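Local coordinates for putative NADH-depentdent flavin oxidoreductase (Cupriavidus metallidurans, PDB 5OCS) that acts as an ene-reductase of the Old Yellow Enzyme family, using FMN as cofactor and probably drawing its electrons from a nicotinamide nucleotide, at the interface of chains A and B. Numbering follows the deposited sequence. Chains: chain A/B, Putative NADH-depentdent flavin oxidoreductase.

The interface of chains A and B. Residues chain A 26, 28, 37, 114; chain B 47, 348, 350-351.
B:Gln350 lies flat against the indole of A:Trp37, its amide plane turned only 11° from that of the ring and the two side chains running antiparallel, face to face. The amide carbon CD of B:Gln350 sits over the six-membered ring of A:Trp37, 3.7 Å from its centroid, while CG covers the five-membered ring. Glutamine suits this place because its methylenes and flat amide can cover an aromatic face while its end still makes a polar bond. A bend at chi2 (87°) lays the amide along the indole, and NE2 of B:Gln350 then donates to the hydroxyl OG of A:Ser28 at 2.9 Å. The bond is nearly straight, 162° at the hydrogen, and the acceptor lies in the amide plane. A:Ser28 can serve both partners: its hydroxyl accepts from B:Gln350 and donates to the backbone O of A:Gln26, 2.7 Å from OG, approaching from above the carbonyl plane.

Tryptophan offers a broad face for the amide plus an N-H that restrains the indole from its own chain: NE1 of A:Trp37 donates to the side-chain OE1 of A:Gln26 at 2.8 Å, along a lone pair in the carbonyl plane. B:Tyr351 flanks this core, its flat face receiving the steeply inclined benzo edge of A:Trp37 (CZ2, CH2) toward the rim. The periphery is looser: B:Leu47 CD1 and B:Pro348 CG, compact apolar groups, each touch CH2 of A:Trp37 at 3.8 Å, and A:Trp114 merely grazes the backbone of B:Gln350 through CZ3. These three hide 5 to 9 Å² apiece, against 68 and 73 Å² for A:Trp37 and B:Gln350.

The C-terminal segment of one subunit, here its 3-10 helix 349-354, thereby packs on the other beside helix 36-46 and the loop following A:Cys25, an FMN-site residue, as in YqjM-type Old Yellow Enzymes. With its twin, this contact probably helps hold the two-fold dimer together and may steady the partner's flavin site.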
loop_
_atom_site.group_PDB
_atom_site.type_symbol
_atom_site.label_atom_id
_atom_site.label_comp_id
_atom_site.label_asym_id
_atom_site.label_seq_id
_atom_site.Cartn_x
_atom_site.Cartn_y
_atom_site.Cartn_z
ATOM N N GLN A 26 -5.824 13.928 -2.325
ATOM C CA GLN A 26 -6.475 12.899 -1.583
ATOM C C GLN A 26 -7.685 13.427 -0.797
ATOM O O GLN A 26 -8.480 12.612 -0.336
ATOM C CB GLN A 26 -5.482 12.223 -0.602
ATOM C CG GLN A 26 -4.315 11.555 -1.282
ATOM C CD GLN A 26 -4.801 10.460 -2.191
ATOM O OE1 GLN A 26 -5.365 9.455 -1.718
ATOM N NE2 GLN A 26 -4.662 10.653 -3.490
ATOM N N SER A 28 -8.103 14.321 2.146
ATOM C CA SER A 28 -8.167 13.496 3.365
ATOM C C SER A 28 -7.427 14.113 4.558
ATOM O O SER A 28 -6.980 13.395 5.460
ATOM C CB SER A 28 -7.581 12.106 3.044
ATOM O OG SER A 28 -8.407 11.439 2.123
ATOM N N TRP A 37 -4.623 8.314 6.741
ATOM C CA TRP A 37 -4.723 8.006 5.311
ATOM C C TRP A 37 -3.403 8.300 4.601
ATOM O O TRP A 37 -2.964 7.511 3.748
ATOM C CB TRP A 37 -5.834 8.814 4.640
ATOM C CG TRP A 37 -5.854 8.563 3.158
ATOM C CD1 TRP A 37 -5.370 9.377 2.181
ATOM C CD2 TRP A 37 -6.233 7.358 2.519
ATOM N NE1 TRP A 37 -5.487 8.775 0.969
ATOM C CE2 TRP A 37 -6.009 7.524 1.146
ATOM C CE3 TRP A 37 -6.770 6.158 2.967
ATOM C CZ2 TRP A 37 -6.307 6.553 0.235
ATOM C CZ3 TRP A 37 -7.092 5.194 2.037
ATOM C CH2 TRP A 37 -6.852 5.389 0.695
ATOM N N TRP A 114 -16.129 13.153 -4.437
ATOM C CA TRP A 114 -17.258 12.330 -3.961
ATOM C C TRP A 114 -18.416 13.155 -3.396
ATOM O O TRP A 114 -19.527 12.627 -3.271
ATOM C CB TRP A 114 -16.839 11.257 -2.945
ATOM C CG TRP A 114 -15.874 11.729 -1.889
ATOM C CD1 TRP A 114 -16.160 12.304 -0.676
ATOM C CD2 TRP A 114 -14.451 11.664 -1.973
ATOM N NE1 TRP A 114 -15.003 12.623 -0.026
ATOM C CE2 TRP A 114 -13.937 12.237 -0.798
ATOM C CE3 TRP A 114 -13.553 11.220 -2.959
ATOM C CZ2 TRP A 114 -12.559 12.328 -0.555
ATOM C CZ3 TRP A 114 -12.215 11.314 -2.729
ATOM C CH2 TRP A 114 -11.718 11.847 -1.524
ATOM N N LEU B 47 -7.483 -2.121 1.980
ATOM C CA LEU B 47 -8.085 -1.384 0.868
ATOM C C LEU B 47 -8.365 -2.271 -0.322
ATOM O O LEU B 47 -8.949 -1.819 -1.306
ATOM C CB LEU B 47 -7.160 -0.231 0.447
ATOM C CG LEU B 47 -6.700 0.698 1.561
ATOM C CD1 LEU B 47 -5.835 1.786 0.993
ATOM C CD2 LEU B 47 -7.830 1.254 2.402
ATOM N N PRO B 348 -11.709 2.309 -0.828
ATOM C CA PRO B 348 -11.771 3.628 -0.217
ATOM C C PRO B 348 -12.127 4.725 -1.221
ATOM O O PRO B 348 -11.659 4.713 -2.345
ATOM C CB PRO B 348 -10.345 3.854 0.302
ATOM C CG PRO B 348 -9.482 3.012 -0.597
ATOM C CD PRO B 348 -10.316 1.793 -0.901
ATOM N N GLN B 350 -11.043 7.633 -1.781
ATOM C CA GLN B 350 -9.878 8.287 -2.340
ATOM C C GLN B 350 -9.449 7.698 -3.643
ATOM O O GLN B 350 -8.816 8.387 -4.426
ATOM C CB GLN B 350 -8.708 8.222 -1.329
ATOM C CG GLN B 350 -8.938 9.033 -0.039
ATOM C CD GLN B 350 -9.678 8.291 1.076
ATOM O OE1 GLN B 350 -10.265 7.240 0.850
ATOM N NE2 GLN B 350 -9.686 8.860 2.263
ATOM N N TYR B 351 -9.752 6.417 -3.849
ATOM C CA TYR B 351 -9.360 5.672 -5.028
ATOM C C TYR B 351 -10.523 5.370 -5.967
ATOM O O TYR B 351 -10.322 4.688 -6.962
ATOM C CB TYR B 351 -8.709 4.342 -4.589
ATOM C CG TYR B 351 -7.420 4.461 -3.824
ATOM C CD1 TYR B 351 -6.621 5.614 -3.871
ATOM C CD2 TYR B 351 -6.930 3.374 -3.107
ATOM C CE1 TYR B 351 -5.424 5.679 -3.197
ATOM C CE2 TYR B 351 -5.734 3.453 -2.412
ATOM C CZ TYR B 351 -4.982 4.607 -2.477
ATOM O OH TYR B 351 -3.801 4.685 -1.822
#